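Local structure of penicillin-binding protein 1A (Mycobacterium tuberculosis, 5CXW) at residues Trp307-Thr312 and Ser316-Val321; Ala106-Gly111 and Thr368-Tyr373; Ser150-Tyr155 and Ile202-Tyr207; Tyr218-Leu221 and Ile226-Pro229; Ala172-Gly177 and His187-Asp192. The protein builds and cross-links cell-wall peptidoglycan, this chain being its penicillin-sensitive C-terminal transpeptidase part, caught here with penicillin V. All coordinates share one frame; numbering follows the deposited sequence. Where two conformers were deposited one is given.

Interaction 1. Residues Trp307-Thr312 and Ser316-Val321; sequences WMVGYT and STAVWV
Trp307-Thr312 and Ser316-Val321 run antiparallel at 177°, their axes 4.7 Å apart, as the two arms of a beta hairpin in the five-stranded antiparallel sheet of the transpeptidase domain. Met308 pairs with Val319, and Gly310 with Thr317, each through two backbone hydrogen bonds. At the non-hydrogen-bonded pair of Trp307 and Trp320 the two indoles meet in an offset edge-to-face stack, planes at 63°. The edge of Trp320 points at the face of Trp307, with Trp320 CD1 3.5 Å from Trp307 NE1. Trp320 CB sits squarely over the six-membered ring of Trp307, 3.9 Å from its centroid, a CH-pi contact. CG of Trp307 stands anti to the carbonyl carbon (chi1 -69°), which brings the ring face against Trp320 CB. Both indole nitrogens bond outside the pair, Trp307 NE1 to Gln94 O and Trp320 NE1 to Asp305 OD2. The side chain of Trp307 lies about 8 Å from that of Ser97, the probable acyl-ester serine. On the same face Val309 CG1 touches Ala318 CB at 3.8 Å, and the CB atoms of Tyr311 and Ser316 meet at 3.9 Å. Tyr218 of helix 211-222 packs against this face, and helix 343-356 covers the other. The buried contact therefore combines a regular backbone ladder with apolar and aromatic packing, while the outside bonds of the two indole nitrogens help fix the rotation of their rings.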
# COMPACT_ATOMS: atom_id res chain seq x y z
N TRP A 307 0.86 -8.36 4.22
CA TRP A 307 1.03 -6.95 4.01
C TRP A 307 0.70 -6.07 5.22
O TRP A 307 -0.26 -6.35 5.97
CB TRP A 307 0.05 -6.47 2.93
CG TRP A 307 0.29 -6.92 1.54
CD1 TRP A 307 -0.01 -8.16 1.00
CD2 TRP A 307 0.92 -6.16 0.51
NE1 TRP A 307 0.38 -8.18 -0.35
CE2 TRP A 307 0.91 -6.95 -0.68
CE3 TRP A 307 1.45 -4.86 0.45
CZ2 TRP A 307 1.40 -6.50 -1.87
CZ3 TRP A 307 1.95 -4.38 -0.78
CH2 TRP A 307 1.93 -5.21 -1.92
N MET A 308 1.40 -4.95 5.35
CA MET A 308 0.95 -3.85 6.17
C MET A 308 1.23 -2.58 5.40
O MET A 308 2.40 -2.33 5.00
CB MET A 308 1.65 -3.79 7.53
CG MET A 308 1.27 -2.61 8.43
SD MET A 308 -0.53 -2.49 8.67
CE MET A 308 -0.68 -2.39 10.47
N VAL A 309 0.18 -1.77 5.19
CA VAL A 309 0.30 -0.48 4.53
C VAL A 309 -0.31 0.60 5.39
O VAL A 309 -1.40 0.47 5.88
CB VAL A 309 -0.36 -0.51 3.13
CG1 VAL A 309 0.03 0.73 2.34
CG2 VAL A 309 -0.01 -1.73 2.38
N GLY A 310 0.43 1.67 5.68
CA GLY A 310 -0.14 2.71 6.49
C GLY A 310 0.72 3.96 6.51
O GLY A 310 1.87 3.95 6.06
N TYR A 311 0.11 5.01 7.02
CA TYR A 311 0.62 6.37 6.88
C TYR A 311 0.37 7.29 8.04
O TYR A 311 -0.50 7.05 8.89
CB TYR A 311 0.02 6.99 5.59
CG TYR A 311 -1.49 7.10 5.52
CD1 TYR A 311 -2.22 8.17 6.07
CD2 TYR A 311 -2.23 6.09 4.89
CE1 TYR A 311 -3.62 8.24 5.94
CE2 TYR A 311 -3.59 6.16 4.79
CZ TYR A 311 -4.28 7.24 5.28
OH TYR A 311 -5.66 7.27 5.12
N THR A 312 1.16 8.39 8.06
CA THR A 312 0.86 9.60 8.72
C THR A 312 0.71 10.64 7.62
O THR A 312 0.92 10.35 6.47
CB THR A 312 1.99 9.99 9.68
OG1 THR A 312 3.08 10.49 8.93
CG2 THR A 312 2.37 8.86 10.52
N SER A 316 3.94 7.67 3.89
CA SER A 316 3.14 6.48 3.60
C SER A 316 4.02 5.34 3.27
O SER A 316 4.85 5.43 2.35
CB SER A 316 2.22 6.75 2.39
OG SER A 316 1.52 5.53 2.06
N THR A 317 3.89 4.25 4.02
CA THR A 317 4.78 3.11 3.85
C THR A 317 3.97 1.81 3.62
O THR A 317 3.02 1.50 4.37
CB THR A 317 5.71 2.92 5.07
OG1 THR A 317 6.52 4.11 5.24
CG2 THR A 317 6.65 1.71 4.87
N ALA A 318 4.35 1.08 2.57
CA ALA A 318 3.81 -0.21 2.27
C ALA A 318 4.90 -1.28 2.50
O ALA A 318 6.04 -1.12 2.09
CB ALA A 318 3.38 -0.27 0.80
N VAL A 319 4.49 -2.39 3.11
CA VAL A 319 5.37 -3.52 3.35
C VAL A 319 4.66 -4.78 2.92
O VAL A 319 3.53 -5.06 3.34
CB VAL A 319 5.71 -3.70 4.82
CG1 VAL A 319 6.64 -4.90 5.03
CG2 VAL A 319 6.34 -2.39 5.41
N TRP A 320 5.41 -5.59 2.17
CA TRP A 320 5.04 -6.94 1.76
C TRP A 320 6.10 -7.91 2.27
O TRP A 320 7.28 -7.60 2.27
CB TRP A 320 4.95 -7.01 0.24
CG TRP A 320 4.91 -8.42 -0.33
CD1 TRP A 320 3.77 -9.18 -0.56
CD2 TRP A 320 6.01 -9.22 -0.78
NE1 TRP A 320 4.12 -10.38 -1.13
CE2 TRP A 320 5.48 -10.45 -1.25
CE3 TRP A 320 7.39 -9.02 -0.85
CZ2 TRP A 320 6.29 -11.44 -1.82
CZ3 TRP A 320 8.18 -10.01 -1.38
CH2 TRP A 320 7.63 -11.22 -1.87
N VAL A 321 5.63 -9.06 2.75
CA VAL A 321 6.47 -10.21 3.02
C VAL A 321 5.89 -11.39 2.26
O VAL A 321 4.68 -11.63 2.23
CB VAL A 321 6.56 -10.50 4.53
CG1 VAL A 321 7.40 -11.76 4.77
CG2 VAL A 321 7.14 -9.31 5.29

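Interaction 2. Residues Ala106-Gly111 and Thr368-Tyr373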
# COMPACT_ATOMS: atom_id res chain seq x y z
N ALA A 106 -14.57 4.00 -2.85
CA ALA A 106 -15.65 3.97 -3.84
C ALA A 106 -17.03 4.20 -3.20
O ALA A 106 -17.87 4.92 -3.75
CB ALA A 106 -15.69 2.64 -4.56
N ALA A 107 -17.24 3.56 -2.05
CA ALA A 107 -18.48 3.67 -1.35
C ALA A 107 -18.74 5.11 -0.91
O ALA A 107 -19.83 5.69 -1.10
CB ALA A 107 -18.47 2.75 -0.15
N LEU A 108 -17.75 5.69 -0.26
CA LEU A 108 -17.88 7.04 0.26
C LEU A 108 -18.16 8.01 -0.89
O LEU A 108 -18.94 8.94 -0.73
CB LEU A 108 -16.63 7.44 1.03
CG LEU A 108 -16.46 6.73 2.37
CD1 LEU A 108 -15.00 6.76 2.79
CD2 LEU A 108 -17.25 7.42 3.41
N GLU A 109 -17.54 7.78 -2.04
CA GLU A 109 -17.74 8.64 -3.21
C GLU A 109 -19.22 8.58 -3.72
O GLU A 109 -19.69 9.49 -4.47
CB GLU A 109 -16.74 8.27 -4.27
CG GLU A 109 -15.35 8.79 -3.95
CD GLU A 109 -14.32 8.49 -5.00
OE1 GLU A 109 -14.60 7.65 -5.86
OE2 GLU A 109 -13.22 9.09 -4.94
N GLN A 110 -19.94 7.51 -3.40
CA GLN A 110 -21.32 7.31 -3.78
C GLN A 110 -22.29 7.67 -2.69
O GLN A 110 -23.46 7.38 -2.78
CB GLN A 110 -21.54 5.88 -4.23
CG GLN A 110 -20.83 5.58 -5.50
CD GLN A 110 -21.11 4.19 -6.06
OE1 GLN A 110 -22.17 3.54 -5.83
NE2 GLN A 110 -20.16 3.75 -6.89
N GLY A 111 -21.79 8.21 -1.60
CA GLY A 111 -22.64 8.65 -0.51
C GLY A 111 -23.07 7.52 0.39
O GLY A 111 -24.14 7.56 0.99
N THR A 368 -15.43 15.43 7.72
CA THR A 368 -16.74 16.08 7.62
C THR A 368 -17.71 15.06 7.08
O THR A 368 -17.27 13.95 6.73
CB THR A 368 -16.69 17.33 6.72
OG1 THR A 368 -16.18 16.99 5.43
CG2 THR A 368 -15.72 18.36 7.34
N GLU A 369 -19.00 15.40 7.06
CA GLU A 369 -20.04 14.43 6.78
C GLU A 369 -19.96 13.86 5.36
O GLU A 369 -19.91 14.62 4.40
CB GLU A 369 -21.39 15.11 6.90
CG GLU A 369 -22.56 14.19 6.55
CD GLU A 369 -23.19 14.44 5.14
OE1 GLU A 369 -23.68 15.60 4.89
OE2 GLU A 369 -23.25 13.46 4.36
N VAL A 370 -19.93 12.53 5.25
CA VAL A 370 -20.07 11.85 3.97
C VAL A 370 -21.01 10.69 4.19
O VAL A 370 -20.88 9.94 5.16
CB VAL A 370 -18.73 11.30 3.41
CG1 VAL A 370 -18.99 10.55 2.06
CG2 VAL A 370 -17.77 12.48 3.22
N GLY A 371 -22.04 10.60 3.35
CA GLY A 371 -23.07 9.56 3.52
C GLY A 371 -23.85 9.69 4.83
O GLY A 371 -24.42 8.70 5.32
N GLY A 372 -23.84 10.88 5.41
CA GLY A 372 -24.53 11.14 6.68
C GLY A 372 -23.68 10.99 7.94
O GLY A 372 -24.18 11.26 9.04
N TYR A 373 -22.44 10.58 7.80
CA TYR A 373 -21.54 10.31 8.94
C TYR A 373 -20.24 11.09 8.81
O TYR A 373 -19.62 11.17 7.71
CB TYR A 373 -21.24 8.81 9.02
CG TYR A 373 -22.51 7.98 9.13
CD1 TYR A 373 -23.14 7.82 10.36
CD2 TYR A 373 -23.12 7.38 8.00
CE1 TYR A 373 -24.29 7.06 10.49
CE2 TYR A 373 -24.30 6.61 8.13
CZ TYR A 373 -24.87 6.47 9.37
OH TYR A 373 -26.02 5.72 9.46
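A Schellman motif ends helix 100-109 at Gly111, and a type I' beta turn from Val370 to Tyr373 packs against that helix end. In the Schellman motif Gly111 has positive phi, and its N bonds back to Leu108 O at 3.1 Å. The main side-chain contact is between Leu108 and Val370, which cross at about a right angle. Leu108 uses its CD2 branch, 3.8 Å from Val370 CG1. That same methyl, Val370 CG1, also lies 3.2 Å from the backbone Leu108 O. It gets there because Val370 CG1 is anti to the backbone N (chi1 178°). Beside this pair the two glycines meet through their backbones, with Gly111 O 3.4 Å from Gly371 CA. Gly371 has positive phi and brings its CA close to the helix end. Two backbone bonds between Val370 and Tyr373 close the turn. Glu369 braces it further: Gly372 N donates to Glu369 OE2 at 2.8 Å, reaching the oxygen from above the carboxylate plane. The contact thus joins the helix end to the chain that follows helix 343-356. Helix 260-270 lies alongside both partners, with Val266 against Leu108, and Ala261 and Asn265 against Val370. Helix 165-176 packs on Ala106, Glu109 and Gln110.

Interaction 3. Residues Ser150-Tyr155 and Ile202-Tyr207. With 35P ((2R,4S)-5,5-dimethyl-2-{(1R)-2-oxo-1-[(phenoxyacetyl)amino]ethyl}-1,3-thiazolidine-4-carboxylic acid), chain C.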
# COMPACT_ATOMS: atom_id res chain seq x y z
N SER A 150 -11.54 -6.58 9.33
CA SER A 150 -11.21 -7.10 8.01
C SER A 150 -12.13 -8.23 7.59
O SER A 150 -11.71 -9.36 7.34
CB SER A 150 -9.73 -7.45 7.89
OG SER A 150 -9.38 -7.33 6.51
N LEU A 151 -13.41 -7.90 7.58
CA LEU A 151 -14.41 -8.90 7.22
C LEU A 151 -14.58 -9.01 5.72
O LEU A 151 -15.09 -8.09 5.10
CB LEU A 151 -15.72 -8.61 7.93
CG LEU A 151 -15.58 -8.49 9.46
CD1 LEU A 151 -16.94 -8.10 10.03
CD2 LEU A 151 -15.06 -9.75 10.07
N ASN A 152 -14.19 -10.13 5.14
CA ASN A 152 -14.33 -10.39 3.70
C ASN A 152 -15.79 -10.33 3.27
O ASN A 152 -16.13 -9.81 2.19
CB ASN A 152 -13.79 -11.74 3.32
CG ASN A 152 -12.30 -11.80 3.27
OD1 ASN A 152 -11.56 -10.90 3.72
ND2 ASN A 152 -11.80 -12.95 2.72
N THR A 153 -16.67 -10.92 4.08
CA THR A 153 -18.07 -11.06 3.68
C THR A 153 -18.69 -9.65 3.58
O THR A 153 -19.37 -9.30 2.58
CB THR A 153 -18.81 -11.90 4.72
OG1 THR A 153 -18.64 -11.30 5.99
CG2 THR A 153 -18.34 -13.35 4.72
N SER A 154 -18.44 -8.81 4.58
CA SER A 154 -19.03 -7.48 4.61
C SER A 154 -18.54 -6.64 3.43
O SER A 154 -19.30 -5.90 2.80
CB SER A 154 -18.57 -6.79 5.90
OG SER A 154 -18.95 -7.53 7.07
N TYR A 155 -17.24 -6.75 3.13
CA TYR A 155 -16.63 -5.96 2.04
C TYR A 155 -17.12 -6.47 0.67
O TYR A 155 -17.22 -5.69 -0.27
CB TYR A 155 -15.08 -5.82 2.19
CG TYR A 155 -14.88 -4.52 2.94
CD1 TYR A 155 -15.13 -4.41 4.31
CD2 TYR A 155 -14.57 -3.38 2.26
CE1 TYR A 155 -15.09 -3.17 4.96
CE2 TYR A 155 -14.52 -2.13 2.86
CZ TYR A 155 -14.78 -2.02 4.21
OH TYR A 155 -14.81 -0.79 4.80
N ILE A 202 -11.46 -8.56 -6.80
CA ILE A 202 -10.72 -7.32 -6.66
C ILE A 202 -10.79 -6.85 -5.21
O ILE A 202 -9.79 -6.33 -4.71
CB ILE A 202 -11.21 -6.25 -7.63
CG1 ILE A 202 -10.27 -5.01 -7.52
CG2 ILE A 202 -12.68 -5.83 -7.38
CD1 ILE A 202 -10.42 -4.00 -8.61
N VAL A 203 -11.94 -6.94 -4.55
CA VAL A 203 -12.07 -6.36 -3.21
C VAL A 203 -11.24 -7.11 -2.17
O VAL A 203 -10.91 -6.56 -1.11
CB VAL A 203 -13.57 -6.23 -2.76
CG1 VAL A 203 -14.25 -7.61 -2.55
CG2 VAL A 203 -13.70 -5.35 -1.52
N LEU A 204 -10.93 -8.36 -2.46
CA LEU A 204 -10.05 -9.15 -1.64
C LEU A 204 -8.63 -9.19 -2.14
O LEU A 204 -7.87 -10.11 -1.78
CB LEU A 204 -10.64 -10.53 -1.49
CG LEU A 204 -12.09 -10.57 -0.92
CD1 LEU A 204 -12.60 -11.99 -0.80
CD2 LEU A 204 -12.23 -9.83 0.38
N GLY A 205 -8.26 -8.20 -2.96
CA GLY A 205 -6.92 -8.01 -3.38
C GLY A 205 -6.34 -9.11 -4.21
O GLY A 205 -5.15 -9.40 -4.07
N GLN A 206 -7.15 -9.75 -5.06
CA GLN A 206 -6.73 -10.89 -5.83
C GLN A 206 -5.93 -10.52 -7.10
O GLN A 206 -5.22 -11.37 -7.61
CB GLN A 206 -7.90 -11.83 -6.14
CG GLN A 206 -8.69 -12.27 -4.88
CD GLN A 206 -8.36 -13.68 -4.38
OE1 GLN A 206 -7.22 -14.17 -4.49
NE2 GLN A 206 -9.37 -14.36 -3.78
N TYR A 207 -6.00 -9.26 -7.55
CA TYR A 207 -5.23 -8.80 -8.66
C TYR A 207 -3.84 -8.43 -8.25
O TYR A 207 -3.57 -8.15 -7.11
CB TYR A 207 -5.95 -7.61 -9.39
CG TYR A 207 -7.12 -8.09 -10.15
CD1 TYR A 207 -7.02 -8.55 -11.44
CD2 TYR A 207 -8.36 -8.10 -9.56
CE1 TYR A 207 -8.09 -9.08 -12.10
CE2 TYR A 207 -9.45 -8.64 -10.22
CZ TYR A 207 -9.32 -9.09 -11.52
OH TYR A 207 -10.43 -9.60 -12.14
C24 35P C . -8.31 -18.09 3.60
C23 35P C . -7.77 -19.38 3.63
C22 35P C . -6.43 -19.56 3.91
C21 35P C . -5.61 -18.48 4.18
C20 35P C . -6.12 -17.20 4.17
C19 35P C . -7.49 -17.00 3.88
O1 35P C . -8.08 -15.76 3.86
C2 35P C . -7.36 -14.65 4.39
C3 35P C . -8.29 -13.49 4.54
O18 35P C . -9.49 -13.68 4.70
N4 35P C . -7.70 -12.30 4.50
C5 35P C . -8.45 -11.07 4.69
C6 35P C . -7.69 -9.99 4.03
O17 35P C . -6.48 -10.03 3.75
C8 35P C . -8.67 -10.66 6.21
N7 35P C . -7.60 -9.73 6.40
S11 35P C . -8.47 -11.84 7.44
C10 35P C . -7.00 -11.24 8.14
C12 35P C . -6.03 -12.39 8.41
C15 35P C . -7.20 -10.52 9.44
C9 35P C . -6.44 -10.32 7.04
C13 35P C . -5.47 -9.24 7.40
O14 35P C . -5.96 -8.08 7.58
O16 35P C . -4.27 -9.55 7.46
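Ser150 OG is gripped by three groups: N7, the thiazolidine nitrogen of the opened penicillin V, NZ of Lys100 and NZ of Lys291. The ligand N7 donates to Ser150 OG over 3.0 Å. Thr292 OG1, Thr294 OG1 and Ser97 N also hydrogen-bond the ligand. The side chain of Ser150 also touches Ser97, the probable acyl-ester nucleophile. Its place fits the SxN motif of the penicillin-binding transpeptidases, in which a serine hydroxyl meets the lysine of the SxxK motif. Asn152 would be the asparagine of that motif. Asn152 ND2 makes a weak, bent bond to O18 of the ligand side-chain amide, 3.1 Å long with 121° at the hydrogen. Asn152 OD1 accepts from Lys100 NZ, which helps set which way the amide is turned. Leu204 supports this group from the loop. Leu204 CD2 lies 3.5 Å from Asn152 CG, and Leu204 CD1 is 3.7 Å from Asn152 ND2. Apolar methyls thus back an amide whose polar atoms are used by the lysine and the antibiotic. One turn along the helix from Asn152, Tyr155 CB meets Val203 CG2 at 4.0 Å, and this methyl lies at the ring edge, near its plane. It points there because it is anti to the backbone N of Val203. Positive phi at Ser150 closes a Schellman motif that ends helix 143-149, and Leu151 then takes the N-cap position of helix 152-161. The loop of Ile202-Tyr207 packs on the first turn of this second helix. Helix 100-109 touches both sides, with Lys100 against Tyr155 and Leu204, and Ala103 against Val203.

Interaction 4. Residues Tyr218-Leu221 and Ile226-Pro229; sequences YATL and IYHP
Thr220 carries the helix side of this contact, and Tyr227 and the Ile226 carbonyl meet it from the strand. Thr220 OG1 lies 3.5 Å from Tyr227 CA. The same oxygen is 3.6 Å from Tyr227 CD1, at the ring edge and near its plane. Tyr227 CG is anti to the backbone N (chi1 166°), which turns that edge toward the threonine. Thr220 CA makes a CA-H...O contact with Ile226 O at 3.5 Å, fairly straight at 159°. The methyl Thr220 CG2 rests 3.9 Å from Ile226 O. A water joins the segments. It donates to Thr220 OG1 at 2.9 Å and accepts from His228 N at 3.1 Å. The strongest outside partner of the hydroxyl is Ala176 O, near the end of helix 165-176, and a weak bond to Ser216 O, one turn back in the same helix as Thr220, adds to this. Thr220 OG1 is thus held in several directions, which helps fix its rotation. Around the tyrosine, Pro229 N sits over one ring face, toward its rim, 3.7 Å above the plane. Arg257 makes a cation-pi contact with the ring, and the Tyr227 backbone pairs with Asp255. Taken together, this is a tight helix-to-strand connection. The chain leaves helix 211-222 and folds back against its last turn as the short strand 226-227, which pairs antiparallel with 255-256 in a small two-stranded sheet.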
# COMPACT_ATOMS: atom_id res chain seq x y z
N TYR A 218 -1.95 4.98 -0.94
CA TYR A 218 -2.18 5.35 0.48
C TYR A 218 -1.62 6.77 0.77
O TYR A 218 -2.22 7.55 1.53
CB TYR A 218 -1.61 4.32 1.41
CG TYR A 218 -2.44 3.10 1.68
CD1 TYR A 218 -3.04 2.37 0.64
CD2 TYR A 218 -2.60 2.61 2.98
CE1 TYR A 218 -3.76 1.21 0.91
CE2 TYR A 218 -3.26 1.45 3.24
CZ TYR A 218 -3.84 0.74 2.21
OH TYR A 218 -4.55 -0.45 2.45
N ALA A 219 -0.55 7.18 0.04
CA ALA A 219 -0.06 8.58 0.13
C ALA A 219 -1.15 9.57 -0.30
O ALA A 219 -1.34 10.61 0.30
CB ALA A 219 1.24 8.75 -0.62
N THR A 220 -1.93 9.21 -1.32
CA THR A 220 -2.99 10.07 -1.78
C THR A 220 -4.04 10.25 -0.68
O THR A 220 -4.57 11.36 -0.46
CB THR A 220 -3.61 9.48 -3.07
OG1 THR A 220 -2.61 9.45 -4.10
CG2 THR A 220 -4.81 10.25 -3.57
N LEU A 221 -4.34 9.15 0.01
CA LEU A 221 -5.22 9.22 1.17
C LEU A 221 -4.65 10.14 2.27
O LEU A 221 -5.37 10.99 2.82
CB LEU A 221 -5.57 7.84 1.71
CG LEU A 221 -6.35 6.93 0.78
CD1 LEU A 221 -6.37 5.53 1.37
CD2 LEU A 221 -7.75 7.47 0.57
N ILE A 226 -5.11 14.18 -2.53
CA ILE A 226 -4.22 14.79 -3.55
C ILE A 226 -3.14 13.77 -3.90
O ILE A 226 -2.44 13.28 -3.03
CB ILE A 226 -3.62 16.10 -3.09
CG1 ILE A 226 -4.75 17.12 -2.80
CG2 ILE A 226 -2.63 16.62 -4.13
CD1 ILE A 226 -4.30 18.45 -2.24
N TYR A 227 -3.07 13.43 -5.21
CA TYR A 227 -2.16 12.51 -5.79
C TYR A 227 -0.98 13.25 -6.39
O TYR A 227 -1.14 14.31 -7.06
CB TYR A 227 -2.88 11.72 -6.91
CG TYR A 227 -1.96 10.96 -7.83
CD1 TYR A 227 -1.35 9.80 -7.41
CD2 TYR A 227 -1.63 11.44 -9.08
CE1 TYR A 227 -0.52 9.08 -8.27
CE2 TYR A 227 -0.80 10.73 -9.92
CZ TYR A 227 -0.26 9.56 -9.50
OH TYR A 227 0.63 8.95 -10.41
N HIS A 228 0.23 12.67 -6.16
CA HIS A 228 1.47 13.08 -6.84
C HIS A 228 2.14 11.86 -7.39
O HIS A 228 2.34 10.90 -6.67
CB HIS A 228 2.45 13.81 -5.89
CG HIS A 228 1.89 14.99 -5.16
ND1 HIS A 228 1.98 16.28 -5.63
CD2 HIS A 228 1.24 15.09 -3.98
CE1 HIS A 228 1.43 17.12 -4.76
NE2 HIS A 228 0.98 16.41 -3.75
N PRO A 229 2.57 11.89 -8.67
CA PRO A 229 3.27 10.71 -9.22
C PRO A 229 4.52 10.37 -8.42
O PRO A 229 5.29 11.28 -8.05
CB PRO A 229 3.65 11.14 -10.65
CG PRO A 229 2.62 12.15 -10.97
CD PRO A 229 2.34 12.92 -9.72
O HOH W 1 0.11 10.40 -3.98

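Interaction 5. Residues Ala172-Gly177 and His187-Asp192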
# COMPACT_ATOMS: atom_id res chain seq x y z
N ALA A 172 -11.77 3.53 -8.23
CA ALA A 172 -11.23 4.20 -7.05
C ALA A 172 -9.74 3.95 -6.83
O ALA A 172 -8.95 4.88 -6.49
CB ALA A 172 -12.02 3.79 -5.81
N ALA A 173 -9.33 2.69 -7.03
CA ALA A 173 -7.95 2.31 -6.81
C ALA A 173 -7.06 2.99 -7.83
O ALA A 173 -6.04 3.59 -7.51
CB ALA A 173 -7.83 0.81 -6.95
N HIS A 174 -7.47 2.92 -9.10
CA HIS A 174 -6.74 3.65 -10.12
C HIS A 174 -6.66 5.16 -9.88
O HIS A 174 -5.57 5.75 -10.02
CB HIS A 174 -7.34 3.38 -11.50
CG HIS A 174 -7.02 2.01 -12.01
ND1 HIS A 174 -7.93 1.29 -12.74
CD2 HIS A 174 -5.87 1.29 -12.02
CE1 HIS A 174 -7.38 0.14 -13.12
NE2 HIS A 174 -6.12 0.13 -12.72
N GLN A 175 -7.74 5.76 -9.48
CA GLN A 175 -7.78 7.20 -9.19
C GLN A 175 -6.88 7.55 -8.00
O GLN A 175 -6.23 8.58 -8.03
CB GLN A 175 -9.23 7.63 -8.98
CG GLN A 175 -10.03 7.62 -10.31
CD GLN A 175 -11.52 7.68 -10.08
OE1 GLN A 175 -11.94 7.82 -8.96
NE2 GLN A 175 -12.33 7.58 -11.16
N ALA A 176 -6.78 6.67 -7.02
CA ALA A 176 -5.89 6.88 -5.86
C ALA A 176 -4.42 6.82 -6.20
O ALA A 176 -3.62 7.37 -5.46
CB ALA A 176 -6.21 5.88 -4.76
N GLY A 177 -4.08 6.21 -7.36
CA GLY A 177 -2.71 6.04 -7.81
C GLY A 177 -2.26 4.63 -8.04
O GLY A 177 -1.06 4.44 -8.31
N HIS A 187 -2.81 -4.01 -18.44
CA HIS A 187 -4.03 -3.41 -17.92
C HIS A 187 -4.34 -3.96 -16.52
O HIS A 187 -4.82 -5.06 -16.39
CB HIS A 187 -5.18 -3.73 -18.84
CG HIS A 187 -4.97 -3.21 -20.24
ND1 HIS A 187 -5.37 -1.95 -20.63
CD2 HIS A 187 -4.38 -3.77 -21.31
CE1 HIS A 187 -5.06 -1.78 -21.91
NE2 HIS A 187 -4.43 -2.86 -22.33
N THR A 188 -4.01 -3.20 -15.52
CA THR A 188 -4.20 -3.68 -14.13
C THR A 188 -5.68 -3.71 -13.74
O THR A 188 -6.50 -2.90 -14.23
CB THR A 188 -3.45 -2.85 -13.12
OG1 THR A 188 -3.87 -1.46 -13.21
CG2 THR A 188 -1.91 -2.97 -13.35
N LEU A 189 -6.00 -4.60 -12.81
CA LEU A 189 -7.34 -4.69 -12.23
C LEU A 189 -8.42 -4.98 -13.33
O LEU A 189 -9.51 -4.42 -13.32
CB LEU A 189 -7.71 -3.43 -11.44
CG LEU A 189 -6.64 -2.84 -10.53
CD1 LEU A 189 -7.19 -1.67 -9.78
CD2 LEU A 189 -6.19 -3.90 -9.56
N SER A 190 -8.05 -5.87 -14.25
CA SER A 190 -8.82 -6.20 -15.45
C SER A 190 -8.78 -7.72 -15.60
O SER A 190 -7.72 -8.31 -15.80
CB SER A 190 -8.19 -5.52 -16.68
OG SER A 190 -8.84 -5.89 -17.87
N GLU A 191 -9.94 -8.37 -15.57
CA GLU A 191 -9.97 -9.82 -15.63
C GLU A 191 -9.42 -10.33 -16.94
O GLU A 191 -8.56 -11.25 -16.95
CB GLU A 191 -11.36 -10.37 -15.34
CG GLU A 191 -11.38 -11.91 -15.20
CD GLU A 191 -10.38 -12.53 -14.17
OE1 GLU A 191 -9.86 -11.86 -13.23
OE2 GLU A 191 -10.09 -13.75 -14.34
N ASP A 192 -9.86 -9.71 -18.05
CA ASP A 192 -9.42 -10.14 -19.38
C ASP A 192 -8.02 -9.68 -19.73
O ASP A 192 -7.49 -10.08 -20.77
CB ASP A 192 -10.45 -9.78 -20.50
CG ASP A 192 -10.65 -8.23 -20.74
OD1 ASP A 192 -9.90 -7.36 -20.24
OD2 ASP A 192 -11.62 -7.87 -21.47
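The imidazole of His174 meets Leu189 with a face and Thr188 with an edge. His174 and Leu189 extend toward each other from opposite directions. Leu189 CD1 lies over the ring, 3.8 Å from its centroid and 20° off the normal, in a CH-pi contact. It sits toward the rim, nearest to His174 NE2 at 3.6 Å. The same methyl also touches Ala173 CB, 3.8 Å away. Thr188 crosses the histidine obliquely at the ring edge. His174 NE2 donates to Thr188 OG1 at 2.8 Å, with 161° at the hydrogen. The oxygen lies close to the ring plane. The hydroxyl stands between the backbone N and carbonyl carbon of Thr188 (chi1 58°), and from there Thr188 OG1 meets both His174 NE2 and Ala179 O. NE2 is thus probably protonated, since Ala179 O can only accept. One hydroxyl links the histidine to the chain just beyond the helix, and the hydrogen bond and the methyl together limit the tilt of the ring. Leu189 has positive phi, an unusual backbone state for a leucine, and its side chain points at the helix. Phe99 touches Ala173, and Phe182 lies against Thr188. Helix 165-176 ends in a Schellman motif at Gly177, and the following loop returns to cover its last turns. Helix 100-109 packs on the same helix through Val105, Ala106 and Phe102.

In the fold
Interactions 1, 3 and 5 are buried, 2 and 4 only partly. Interaction 1 lies deepest, about 5 Å between its centre and that of the chain, and relies on strand pairing. Interaction 2 is outermost, about 22 Å from the chain centre, and joins a turn to a helix end by a few apolar and backbone touches. Of the five, interaction 3 alone binds the antibiotic. Interactions 4 and 5 combine packing with polar links and meet where helix 211-222 adjoins the end of helix 165-176. Helix 211-222 also ties interaction 4 to the central sheet of interaction 1. Helix 165-176 joins interaction 5 to interaction 2. Tyr207 packs on Leu189, bringing interactions 3 and 5 together.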